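Local coordinates for protein inositol 2-dehydrogenase/D-chiro-inositol 3-dehydrogenase (Lactobacillus casei, PDB 4MIY) that catalyses the NAD-dependent oxidation of myo-inositol and D-chiro-inositol to the corresponding keto-inositols, at residues G77-T82 and E96-T101; A81-A86 and K107-K112; K91-E96 and K119-G124; S303-Y308 and G333-Y338. One frame throughout, in Å; residues are numbered along the deposited sequence.

Contact 1. Residues G77-T82 and E96-T101; sequences GAHEAT and EKPLAT. With NAD (nicotinamide-adenine-dinucleotide), chain E.
H79, at the start of helix 79-86, pushes its imidazole edge into the backbone carbonyls of the 96-101 loop, and this is the tightly packed half of the contact. With CG anti to the carbonyl carbon (chi1 -68°), the ring is set on the side of the loop. ND1 gives its hydrogen to P98 O at 2.7 Å in a nearly straight bond (165° at the hydrogen), with the oxygen in the ring plane. On the same rim, H79 CE1 lies 3.4 Å from K97 O. The residues E96-K97-P98, with a cis peptide before the proline, form the EKP motif known from the Gfo/Idh/MocA family. Here the motif turns K97 O to the cofactor, where it accepts from NAD O3D at 3.0 Å. K97 NZ gives a weak bond to NAD O2D (3.3 Å), so one residue meets the nicotinamide ribose with both its backbone and its side chain. L99 O, buried near H79 CB, finds no polar partner.

Away from the imidazole the fit is loose and wet. E80 CB and A100 CB touch at 4.1 Å, and T101 CG2 rests beside the backbone of G77 close to solvent. One water gives a hydrogen to E80 OE1 at 2.6 Å and accepts from T101 N; a second accepts from E80 N at 3.1 Å. The other carboxylate oxygen of E80 pairs with R108.

H79 NE2 is also bonded to a carbonyl, that of S74. With an acceptor at each ring nitrogen, the imidazole is held against rotation, and two carbonyl acceptors would be consistent with a hydrogen on each.

Contact 2. Residues A81-A86 and K107-K112; sequences ATVLKA and KRIVDK
Two neighbouring helices of the Rossmann-fold domain, 79-86 and 103-113, meet here through V83 and L84 on one and I109 and K112 on the other. Over these turns they run nearly parallel, 9° apart with axes 10.0 Å from each other, as expected of successive helices covering one face of a parallel sheet. At that spacing the backbones stay apart and the side chains bridge the groove.

I109 reaches in with its longer branch: the terminal CD1 meets V83 CG1 at 3.7 Å, the two side chains crossing at about a right angle, and CG1, one bond back, lies 3.8 Å from L84 CD2. V83 also faces T95 of the sheet, so the apolar layer continues into the strands. L84 CD2 then slides along toward the backbone of R108 and the aliphatic part of K112, placing this leucine on the outer side of the groove.

There K112 spans the gap with an extended chain, its CG anti to the backbone N (chi1 -172°). Its ammonium also forms a salt bridge with D88, just beyond helix 79-86. Across the groove, K112 NZ donates to L84 O at 3.1 Å, approaching 27° out of the carbonyl plane, while K112 CD lies 4.1 Å from L84 CD2.

Contact 3. Residues K91-E96 and K119-G124; sequences KFIFTE and KVIQVG. With NAD (nicotinamide-adenine-dinucleotide), chain E.
I93 and I121 lie side by side and point the same way from two adjacent parallel strands, I93 CD1 resting 3.9 Å from I121 CG1. T95 and V123 repeat this on the same face, their CG2 methyls 4.0 Å apart. The T95 hydroxyl is anti to the backbone N (chi1 -175°) and donates to E96 O at 3.0 Å, leaving the methyl to do the packing. This face looks onto helix 79-86, through A86 and V83.

F94 and Q122 occupy the other face and are set differently. The amide is tilted 56° from the ring, and Q122 NE2 comes to the ring edge, near its plane, 4.0 Å from F94 CE2. F94 CZ touches G124 CA, a close approach to the glycine backbone. Beyond, the ring stacks on F71 and meets F289 of helix 279-294 edge-to-face. At the start of strand 92-95 the side chains of F92 and V120 cross at about a right angle, F92 CD1 4.2 Å from V120 CG1.

Four backbone bonds fix the register, the outer ones I93 N to V120 O (2.9 Å) and G124 N to T95 O (2.8 Å). The strand axes are 4.8 Å apart and 14° from parallel. At their C-terminal ends E96 and G124 line the NAD pocket. Strand 92-95, helix 103-113 and strand 121-123 thus make a beta-alpha-beta unit at the edge of the parallel Rossmann sheet, whose C-terminal strand ends carry the dinucleotide.

Contact 4. Residues S303-Y308 and G333-Y338; sequences SAWDGY and GTPTFY
This is an apolar, aromatic contact in which the chain's C-terminal tail lies against the N-terminal turn of helix 304-323, with W305 and Y338 as its main side chains. At the helix start S303 and D306 form a capping box, S303 N donating to D306 OD2 at 2.9 Å; as N-cap, S303 OG also accepts a weak bond from W305 N. D306 has a second partner in R128, a salt bridge through its other carboxylate oxygen.

W305, its CG anti to the backbone N (chi1 -170°), holds its indole against the tail. Two CH-pi contacts fall on the same face of it. T334 CG2 sits above the five-membered ring, 3.5 Å from its centroid, and P335 CD stands over the six-membered ring, also 3.5 Å from its centroid and 10° off the normal. Y308, one helical turn on, covers the opposite face with CD2. The indole is therefore sandwiched between tail and helix, and V110 of helix 103-113 touches it as well.

Y338 is gripped from both sides too. F337 CD1 lies over the centre of one face, and W305 CB presses on the other, 3.9 Å from the ring centroid. The phenol and the five-membered ring of the indole are 28° from parallel but hardly overlap, so this face is met by the CH-pi contact of W305 CB rather than by the indole. Y338 OH bonds to E113 and thereby ties the tail to helix 103-113. S303 OG approaches Y338 CD1 at 3.6 Å, obliquely to the ring, and A304 CB lies 3.7 Å from Y338 OH.

In the fold
Contacts 1 and 3 share E96 and both touch NAD, whereas contact 2 lies farther from the cofactor, with the V83 side chain about 10 Å from it. Centres of contacts 1 and 2 are about 9 Å apart; helix 79-86 serves both, and L99 O of contact 1 packs on I109 CD1 at 3.7 Å. Contact 2 covers one face of contact 3, I109 CG2 meeting I121 CD1 at 3.7 Å. Contact 4 brings in the C-terminal region from the far side of helix 103-113: V110 CG1 lies 3.8 Å from W305 CE3, and L99 CD2 reaches A304 O at 3.5 Å. It thus joins helix 304-323 to the Rossmann domain, its centre about 16 Å from that of contact 1.

Contact 1. Residues G77-T82 and E96-T101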
# COMPACT_ATOMS: atom_id res chain seq x y z
N GLY A 77 14.41 15.39 -36.34
CA GLY A 77 14.59 15.27 -37.78
C GLY A 77 16.01 15.52 -38.25
O GLY A 77 16.36 15.22 -39.34
N ALA A 78 16.81 16.07 -37.35
CA ALA A 78 18.16 16.44 -37.66
C ALA A 78 19.19 15.42 -37.18
O ALA A 78 20.37 15.62 -37.37
CB ALA A 78 18.46 17.73 -37.06
N HIS A 79 18.75 14.35 -36.55
CA HIS A 79 19.68 13.42 -35.98
C HIS A 79 20.37 12.61 -37.01
O HIS A 79 21.56 12.42 -36.93
CB HIS A 79 19.01 12.49 -34.98
CG HIS A 79 18.54 13.16 -33.74
ND1 HIS A 79 17.89 12.48 -32.73
CD2 HIS A 79 18.61 14.44 -33.33
CE1 HIS A 79 17.60 13.32 -31.76
NE2 HIS A 79 18.01 14.52 -32.10
N GLU A 80 19.61 12.13 -37.98
CA GLU A 80 20.07 11.17 -38.92
C GLU A 80 21.33 11.60 -39.65
O GLU A 80 22.24 10.83 -39.78
CB GLU A 80 19.00 10.90 -39.96
CG GLU A 80 19.37 9.88 -40.97
CD GLU A 80 18.55 10.04 -42.23
OE1 GLU A 80 17.49 10.70 -42.12
OE2 GLU A 80 18.96 9.53 -43.28
N ALA A 81 21.33 12.82 -40.12
CA ALA A 81 22.41 13.30 -40.96
C ALA A 81 23.61 13.53 -40.12
O ALA A 81 24.71 13.26 -40.51
CB ALA A 81 22.01 14.56 -41.62
N THR A 82 23.38 14.04 -38.93
CA THR A 82 24.45 14.32 -38.02
C THR A 82 25.12 13.04 -37.56
O THR A 82 26.32 12.97 -37.49
CB THR A 82 23.94 15.12 -36.86
OG1 THR A 82 23.52 16.39 -37.31
CG2 THR A 82 25.02 15.30 -35.78
N GLU A 96 20.23 11.42 -28.58
CA GLU A 96 18.90 11.33 -28.06
C GLU A 96 17.97 10.61 -29.03
O GLU A 96 18.25 10.52 -30.20
CB GLU A 96 18.35 12.71 -27.69
CG GLU A 96 18.64 13.12 -26.25
CD GLU A 96 18.07 12.14 -25.23
OE1 GLU A 96 17.16 11.39 -25.57
OE2 GLU A 96 18.54 12.13 -24.12
N LYS A 97 16.87 10.10 -28.51
CA LYS A 97 15.80 9.61 -29.32
C LYS A 97 15.25 10.75 -30.15
O LYS A 97 15.27 11.85 -29.72
CB LYS A 97 14.68 9.07 -28.45
CG LYS A 97 14.41 9.93 -27.29
CD LYS A 97 12.98 10.29 -27.11
CE LYS A 97 12.37 10.86 -28.32
NZ LYS A 97 11.32 11.81 -27.91
N PRO A 98 14.79 10.43 -31.37
CA PRO A 98 14.89 9.16 -32.05
C PRO A 98 16.25 9.00 -32.74
O PRO A 98 16.94 9.97 -32.89
CB PRO A 98 13.81 9.27 -33.12
CG PRO A 98 13.84 10.63 -33.41
CD PRO A 98 14.07 11.38 -32.20
N LEU A 99 16.58 7.81 -33.17
CA LEU A 99 17.76 7.62 -34.00
C LEU A 99 17.60 8.43 -35.30
O LEU A 99 18.54 8.96 -35.83
CB LEU A 99 17.96 6.16 -34.27
CG LEU A 99 19.16 5.82 -35.15
CD1 LEU A 99 20.43 6.13 -34.42
CD2 LEU A 99 19.08 4.43 -35.54
N ALA A 100 16.36 8.56 -35.72
CA ALA A 100 15.98 9.17 -36.96
C ALA A 100 14.47 9.24 -36.96
O ALA A 100 13.83 8.49 -36.28
CB ALA A 100 16.39 8.31 -38.06
N THR A 101 13.92 10.11 -37.78
CA THR A 101 12.49 10.34 -37.80
C THR A 101 11.83 9.49 -38.84
O THR A 101 10.62 9.41 -38.90
CB THR A 101 12.16 11.77 -38.03
OG1 THR A 101 12.91 12.26 -39.13
CG2 THR A 101 12.43 12.57 -36.83
PA NAD E . 14.78 22.02 -28.17
O1A NAD E . 14.03 22.50 -29.31
O2A NAD E . 14.80 22.69 -26.96
O5B NAD E . 16.34 22.04 -28.47
C5B NAD E . 16.92 21.59 -29.62
C4B NAD E . 18.12 22.47 -29.96
O4B NAD E . 18.64 21.97 -31.17
C3B NAD E . 17.78 23.91 -30.34
O3B NAD E . 18.61 24.77 -29.67
C2B NAD E . 17.97 23.98 -31.83
O2B NAD E . 18.36 25.26 -32.27
C1B NAD E . 19.07 23.02 -32.05
N9A NAD E . 19.15 22.46 -33.38
C8A NAD E . 18.19 22.11 -34.18
N7A NAD E . 18.64 21.55 -35.30
C5A NAD E . 19.96 21.54 -35.21
C6A NAD E . 21.08 21.13 -36.02
N6A NAD E . 20.95 20.56 -37.19
N1A NAD E . 22.28 21.28 -35.51
C2A NAD E . 22.50 21.82 -34.37
N3A NAD E . 21.53 22.25 -33.59
C4A NAD E . 20.27 22.13 -33.95
O3 NAD E . 14.37 20.50 -28.08
PN NAD E . 14.77 19.44 -26.90
O1N NAD E . 13.62 19.30 -26.01
O2N NAD E . 15.90 19.90 -26.19
O5D NAD E . 14.86 18.09 -27.60
C5D NAD E . 16.05 17.76 -28.28
C4D NAD E . 16.13 16.29 -28.55
O4D NAD E . 16.12 15.64 -27.29
C3D NAD E . 14.95 15.82 -29.33
O3D NAD E . 15.39 14.79 -30.17
C2D NAD E . 14.06 15.29 -28.21
O2D NAD E . 13.26 14.31 -28.76
C1D NAD E . 15.08 14.70 -27.27
N1N NAD E . 14.54 14.54 -25.92
C2N NAD E . 14.55 13.34 -25.34
C3N NAD E . 14.03 13.10 -24.09
C7N NAD E . 14.08 11.73 -23.47
O7N NAD E . 14.88 10.91 -23.81
N7N NAD E . 13.24 11.51 -22.53
C4N NAD E . 13.53 14.18 -23.39
C5N NAD E . 13.55 15.41 -24.01
C6N NAD E . 14.05 15.55 -25.28
O HOH W 1 16.50 12.40 -37.92
O HOH W 2 15.46 10.83 -40.53

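Contact 2. Residues A81-A86 and K107-K112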
# COMPACT_ATOMS: atom_id res chain seq x y z
N ALA A 81 21.33 12.82 -40.12
CA ALA A 81 22.41 13.30 -40.96
C ALA A 81 23.61 13.53 -40.12
O ALA A 81 24.71 13.26 -40.51
CB ALA A 81 22.01 14.56 -41.62
N THR A 82 23.38 14.04 -38.93
CA THR A 82 24.45 14.32 -38.02
C THR A 82 25.12 13.04 -37.56
O THR A 82 26.32 12.97 -37.49
CB THR A 82 23.94 15.12 -36.86
OG1 THR A 82 23.52 16.39 -37.31
CG2 THR A 82 25.02 15.30 -35.78
N VAL A 83 24.34 12.02 -37.28
CA VAL A 83 24.85 10.75 -36.89
C VAL A 83 25.65 10.14 -38.01
O VAL A 83 26.68 9.53 -37.79
CB VAL A 83 23.73 9.79 -36.40
CG1 VAL A 83 24.22 8.48 -36.21
CG2 VAL A 83 23.16 10.30 -35.08
N LEU A 84 25.18 10.29 -39.24
CA LEU A 84 25.92 9.80 -40.37
C LEU A 84 27.21 10.57 -40.56
O LEU A 84 28.18 10.00 -40.91
CB LEU A 84 25.10 9.83 -41.65
CG LEU A 84 23.83 9.02 -41.70
CD1 LEU A 84 22.99 9.52 -42.81
CD2 LEU A 84 24.13 7.61 -41.89
N LYS A 85 27.24 11.83 -40.26
CA LYS A 85 28.50 12.53 -40.30
C LYS A 85 29.48 12.12 -39.24
O LYS A 85 30.66 12.07 -39.45
CB LYS A 85 28.29 14.00 -40.16
CG LYS A 85 27.84 14.68 -41.40
CD LYS A 85 27.19 15.90 -41.01
CE LYS A 85 27.13 16.85 -42.11
NZ LYS A 85 25.72 16.91 -42.37
N ALA A 86 28.99 11.78 -38.07
CA ALA A 86 29.86 11.41 -36.98
C ALA A 86 30.42 10.02 -37.20
O ALA A 86 31.47 9.69 -36.72
CB ALA A 86 29.09 11.50 -35.65
N LYS A 107 17.71 2.90 -41.00
CA LYS A 107 18.32 1.76 -41.64
C LYS A 107 19.67 2.13 -42.25
O LYS A 107 20.55 1.34 -42.34
CB LYS A 107 17.36 1.18 -42.66
CG LYS A 107 17.85 0.05 -43.47
CD LYS A 107 18.32 -1.08 -42.65
CE LYS A 107 19.13 -2.05 -43.44
NZ LYS A 107 19.55 -3.28 -42.69
N ARG A 108 19.80 3.39 -42.59
CA ARG A 108 21.02 3.83 -43.17
C ARG A 108 22.08 3.85 -42.09
O ARG A 108 23.17 3.41 -42.31
CB ARG A 108 20.87 5.20 -43.78
CG ARG A 108 20.48 5.13 -45.24
CD ARG A 108 20.47 6.51 -45.80
NE ARG A 108 19.39 7.34 -45.31
CZ ARG A 108 18.13 7.29 -45.75
NH1 ARG A 108 17.79 6.46 -46.72
NH2 ARG A 108 17.22 8.09 -45.26
N ILE A 109 21.70 4.37 -40.93
CA ILE A 109 22.61 4.48 -39.80
C ILE A 109 23.06 3.10 -39.42
O ILE A 109 24.24 2.87 -39.28
CB ILE A 109 21.99 5.22 -38.65
CG1 ILE A 109 21.78 6.67 -39.03
CG2 ILE A 109 22.86 5.15 -37.43
CD1 ILE A 109 21.17 7.55 -37.99
N VAL A 110 22.15 2.18 -39.31
CA VAL A 110 22.49 0.81 -39.03
C VAL A 110 23.50 0.19 -40.05
O VAL A 110 24.44 -0.49 -39.68
CB VAL A 110 21.22 -0.02 -38.90
CG1 VAL A 110 21.52 -1.42 -38.87
CG2 VAL A 110 20.51 0.35 -37.61
N ASP A 111 23.27 0.45 -41.32
CA ASP A 111 24.06 -0.16 -42.36
C ASP A 111 25.45 0.40 -42.33
O ASP A 111 26.40 -0.30 -42.53
CB ASP A 111 23.44 0.11 -43.72
CG ASP A 111 22.21 -0.74 -43.99
OD1 ASP A 111 22.05 -1.80 -43.36
OD2 ASP A 111 21.44 -0.34 -44.87
N LYS A 112 25.55 1.67 -42.08
CA LYS A 112 26.83 2.31 -42.00
C LYS A 112 27.64 1.96 -40.76
O LYS A 112 28.80 1.69 -40.83
CB LYS A 112 26.66 3.78 -42.05
CG LYS A 112 27.94 4.43 -42.15
CD LYS A 112 27.79 5.84 -42.33
CE LYS A 112 28.97 6.39 -43.01
NZ LYS A 112 29.03 7.84 -42.99

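Contact 3. Residues K91-E96 and K119-G124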
# COMPACT_ATOMS: atom_id res chain seq x y z
N LYS A 91 34.63 8.82 -33.43
CA LYS A 91 34.06 9.21 -32.17
C LYS A 91 32.91 8.33 -31.70
O LYS A 91 32.21 7.73 -32.45
CB LYS A 91 33.61 10.67 -32.23
CG LYS A 91 34.73 11.65 -32.45
CD LYS A 91 34.20 12.99 -32.74
CE LYS A 91 35.25 14.09 -32.83
NZ LYS A 91 36.45 13.68 -33.48
N PHE A 92 32.78 8.25 -30.39
CA PHE A 92 31.61 7.67 -29.79
C PHE A 92 30.43 8.65 -29.93
O PHE A 92 30.61 9.83 -29.95
CB PHE A 92 31.90 7.36 -28.32
CG PHE A 92 32.86 6.22 -28.12
CD1 PHE A 92 32.41 4.94 -28.06
CD2 PHE A 92 34.19 6.43 -27.99
CE1 PHE A 92 33.27 3.90 -27.84
CE2 PHE A 92 35.02 5.42 -27.78
CZ PHE A 92 34.58 4.15 -27.72
N ILE A 93 29.24 8.10 -30.02
CA ILE A 93 28.05 8.87 -30.32
C ILE A 93 26.89 8.49 -29.38
O ILE A 93 26.47 7.35 -29.34
CB ILE A 93 27.60 8.59 -31.75
CG1 ILE A 93 28.69 8.94 -32.75
CG2 ILE A 93 26.34 9.35 -32.06
CD1 ILE A 93 28.53 8.21 -34.03
N PHE A 94 26.44 9.49 -28.63
CA PHE A 94 25.21 9.43 -27.86
C PHE A 94 24.20 10.32 -28.56
O PHE A 94 24.35 11.49 -28.60
CB PHE A 94 25.43 9.92 -26.43
CG PHE A 94 24.22 9.75 -25.53
CD1 PHE A 94 23.24 10.71 -25.51
CD2 PHE A 94 24.06 8.64 -24.75
CE1 PHE A 94 22.15 10.56 -24.72
CE2 PHE A 94 22.96 8.49 -23.97
CZ PHE A 94 22.02 9.44 -23.95
N THR A 95 23.19 9.70 -29.12
CA THR A 95 22.11 10.45 -29.70
C THR A 95 20.86 10.30 -28.86
O THR A 95 20.52 9.23 -28.46
CB THR A 95 21.84 10.07 -31.17
OG1 THR A 95 20.85 10.92 -31.71
CG2 THR A 95 21.42 8.69 -31.30
N GLU A 96 20.23 11.42 -28.58
CA GLU A 96 18.90 11.33 -28.06
C GLU A 96 17.97 10.61 -29.03
O GLU A 96 18.25 10.52 -30.20
CB GLU A 96 18.35 12.71 -27.69
CG GLU A 96 18.64 13.12 -26.25
CD GLU A 96 18.07 12.14 -25.23
OE1 GLU A 96 17.16 11.39 -25.57
OE2 GLU A 96 18.54 12.13 -24.12
N LYS A 119 31.06 -0.91 -32.50
CA LYS A 119 29.89 -0.11 -32.24
C LYS A 119 30.25 1.17 -31.49
O LYS A 119 31.06 1.14 -30.60
CB LYS A 119 28.94 -0.96 -31.43
CG LYS A 119 27.56 -0.44 -31.26
CD LYS A 119 26.77 -1.39 -30.40
CE LYS A 119 27.10 -1.25 -28.96
NZ LYS A 119 26.19 -1.94 -28.08
N VAL A 120 29.64 2.28 -31.88
CA VAL A 120 29.89 3.54 -31.23
C VAL A 120 28.63 4.29 -30.81
O VAL A 120 28.71 5.24 -30.12
CB VAL A 120 30.75 4.49 -32.09
CG1 VAL A 120 32.17 4.01 -32.13
CG2 VAL A 120 30.22 4.56 -33.47
N ILE A 121 27.48 3.83 -31.26
CA ILE A 121 26.26 4.57 -30.99
C ILE A 121 25.45 4.02 -29.81
O ILE A 121 25.18 2.85 -29.73
CB ILE A 121 25.33 4.57 -32.18
CG1 ILE A 121 25.95 5.34 -33.35
CG2 ILE A 121 24.00 5.20 -31.80
CD1 ILE A 121 25.36 4.97 -34.67
N GLN A 122 25.10 4.94 -28.92
CA GLN A 122 24.08 4.71 -27.92
C GLN A 122 22.91 5.68 -28.12
O GLN A 122 23.10 6.83 -28.36
CB GLN A 122 24.66 4.86 -26.51
CG GLN A 122 23.65 4.60 -25.40
CD GLN A 122 24.28 4.45 -24.06
OE1 GLN A 122 25.44 4.15 -23.95
NE2 GLN A 122 23.52 4.66 -23.04
N VAL A 123 21.70 5.15 -28.03
CA VAL A 123 20.50 5.95 -28.21
C VAL A 123 19.83 6.21 -26.87
O VAL A 123 19.74 5.33 -26.07
CB VAL A 123 19.53 5.25 -29.12
CG1 VAL A 123 18.32 6.08 -29.31
CG2 VAL A 123 20.19 5.01 -30.44
N GLY A 124 19.33 7.41 -26.67
CA GLY A 124 18.85 7.84 -25.37
C GLY A 124 17.52 7.31 -24.82
O GLY A 124 16.76 8.07 -24.28
PA NAD E . 14.78 22.02 -28.17
O1A NAD E . 14.03 22.50 -29.31
O2A NAD E . 14.80 22.69 -26.96
O5B NAD E . 16.34 22.04 -28.47
C5B NAD E . 16.92 21.59 -29.62
C4B NAD E . 18.12 22.47 -29.96
O4B NAD E . 18.64 21.97 -31.17
C3B NAD E . 17.78 23.91 -30.34
O3B NAD E . 18.61 24.77 -29.67
C2B NAD E . 17.97 23.98 -31.83
O2B NAD E . 18.36 25.26 -32.27
C1B NAD E . 19.07 23.02 -32.05
N9A NAD E . 19.15 22.46 -33.38
C8A NAD E . 18.19 22.11 -34.18
N7A NAD E . 18.64 21.55 -35.30
C5A NAD E . 19.96 21.54 -35.21
C6A NAD E . 21.08 21.13 -36.02
N6A NAD E . 20.95 20.56 -37.19
N1A NAD E . 22.28 21.28 -35.51
C2A NAD E . 22.50 21.82 -34.37
N3A NAD E . 21.53 22.25 -33.59
C4A NAD E . 20.27 22.13 -33.95
O3 NAD E . 14.37 20.50 -28.08
PN NAD E . 14.77 19.44 -26.90
O1N NAD E . 13.62 19.30 -26.01
O2N NAD E . 15.90 19.90 -26.19
O5D NAD E . 14.86 18.09 -27.60
C5D NAD E . 16.05 17.76 -28.28
C4D NAD E . 16.13 16.29 -28.55
O4D NAD E . 16.12 15.64 -27.29
C3D NAD E . 14.95 15.82 -29.33
O3D NAD E . 15.39 14.79 -30.17
C2D NAD E . 14.06 15.29 -28.21
O2D NAD E . 13.26 14.31 -28.76
C1D NAD E . 15.08 14.70 -27.27
N1N NAD E . 14.54 14.54 -25.92
C2N NAD E . 14.55 13.34 -25.34
C3N NAD E . 14.03 13.10 -24.09
C7N NAD E . 14.08 11.73 -23.47
O7N NAD E . 14.88 10.91 -23.81
N7N NAD E . 13.24 11.51 -22.53
C4N NAD E . 13.53 14.18 -23.39
C5N NAD E . 13.55 15.41 -24.01
C6N NAD E . 14.05 15.55 -25.28

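Contact 4. Residues S303-Y308 and G333-Y338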
# COMPACT_ATOMS: atom_id res chain seq x y z
N SER A 303 21.17 0.50 -28.62
CA SER A 303 21.99 0.69 -29.80
C SER A 303 21.23 1.26 -30.97
O SER A 303 20.07 1.56 -30.89
CB SER A 303 22.59 -0.64 -30.21
OG SER A 303 21.59 -1.48 -30.71
N ALA A 304 21.91 1.36 -32.09
CA ALA A 304 21.28 1.83 -33.28
C ALA A 304 20.28 0.81 -33.75
O ALA A 304 19.29 1.17 -34.32
CB ALA A 304 22.29 2.11 -34.36
N TRP A 305 20.53 -0.45 -33.49
CA TRP A 305 19.54 -1.44 -33.81
C TRP A 305 18.24 -1.18 -33.01
O TRP A 305 17.17 -1.26 -33.54
CB TRP A 305 20.04 -2.85 -33.58
CG TRP A 305 19.14 -3.89 -34.11
CD1 TRP A 305 18.32 -4.68 -33.42
CD2 TRP A 305 18.96 -4.22 -35.47
NE1 TRP A 305 17.64 -5.50 -34.26
CE2 TRP A 305 18.02 -5.22 -35.53
CE3 TRP A 305 19.53 -3.75 -36.65
CZ2 TRP A 305 17.62 -5.78 -36.73
CZ3 TRP A 305 19.14 -4.32 -37.83
CH2 TRP A 305 18.19 -5.31 -37.86
N ASP A 306 18.37 -0.94 -31.72
CA ASP A 306 17.24 -0.55 -30.89
C ASP A 306 16.54 0.67 -31.45
O ASP A 306 15.36 0.74 -31.48
CB ASP A 306 17.70 -0.30 -29.45
CG ASP A 306 18.15 -1.57 -28.77
OD1 ASP A 306 17.40 -2.54 -28.76
OD2 ASP A 306 19.25 -1.59 -28.26
N GLY A 307 17.30 1.63 -31.91
CA GLY A 307 16.72 2.77 -32.56
C GLY A 307 15.94 2.45 -33.82
O GLY A 307 14.93 3.02 -34.07
N TYR A 308 16.44 1.50 -34.56
CA TYR A 308 15.77 1.04 -35.74
C TYR A 308 14.48 0.30 -35.43
O TYR A 308 13.48 0.53 -36.05
CB TYR A 308 16.76 0.20 -36.55
CG TYR A 308 16.32 -0.33 -37.89
CD1 TYR A 308 15.77 0.47 -38.84
CD2 TYR A 308 16.50 -1.65 -38.18
CE1 TYR A 308 15.42 -0.05 -40.06
CE2 TYR A 308 16.17 -2.16 -39.36
CZ TYR A 308 15.61 -1.37 -40.31
OH TYR A 308 15.26 -1.95 -41.51
N GLY A 333 16.28 -10.24 -38.18
CA GLY A 333 17.08 -10.78 -37.12
C GLY A 333 18.28 -9.88 -36.89
O GLY A 333 18.82 -9.34 -37.83
N THR A 334 18.65 -9.73 -35.63
CA THR A 334 19.63 -8.76 -35.24
C THR A 334 21.02 -9.15 -35.73
O THR A 334 21.45 -10.24 -35.46
CB THR A 334 19.72 -8.76 -33.77
OG1 THR A 334 18.42 -8.96 -33.21
CG2 THR A 334 20.24 -7.45 -33.31
N PRO A 335 21.70 -8.27 -36.43
CA PRO A 335 23.07 -8.58 -36.77
C PRO A 335 23.86 -8.93 -35.55
O PRO A 335 23.66 -8.30 -34.52
CB PRO A 335 23.57 -7.25 -37.30
CG PRO A 335 22.42 -6.66 -37.90
CD PRO A 335 21.31 -6.96 -36.96
N THR A 336 24.78 -9.89 -35.63
CA THR A 336 25.52 -10.27 -34.44
C THR A 336 26.31 -9.08 -33.87
O THR A 336 26.59 -9.02 -32.69
CB THR A 336 26.47 -11.55 -34.62
OG1 THR A 336 25.83 -12.59 -35.37
CG2 THR A 336 26.79 -12.11 -33.30
N PHE A 337 26.61 -8.13 -34.72
CA PHE A 337 27.28 -6.91 -34.35
C PHE A 337 26.57 -6.20 -33.18
O PHE A 337 27.19 -5.47 -32.42
CB PHE A 337 27.31 -6.05 -35.60
CG PHE A 337 27.96 -4.70 -35.45
CD1 PHE A 337 27.25 -3.61 -35.04
CD2 PHE A 337 29.27 -4.51 -35.80
CE1 PHE A 337 27.83 -2.42 -34.95
CE2 PHE A 337 29.82 -3.31 -35.72
CZ PHE A 337 29.12 -2.27 -35.30
N TYR A 338 25.27 -6.47 -33.01
CA TYR A 338 24.43 -5.76 -32.05
C TYR A 338 23.97 -6.63 -30.87
O TYR A 338 22.99 -6.34 -30.23
CB TYR A 338 23.22 -5.10 -32.77
CG TYR A 338 23.53 -3.90 -33.66
CD1 TYR A 338 23.90 -2.69 -33.12
CD2 TYR A 338 23.42 -3.95 -35.04
CE1 TYR A 338 24.16 -1.60 -33.89
CE2 TYR A 338 23.68 -2.86 -35.82
CZ TYR A 338 24.07 -1.68 -35.25
OH TYR A 338 24.35 -0.56 -35.94
O HOH W 3 21.39 -3.82 -30.03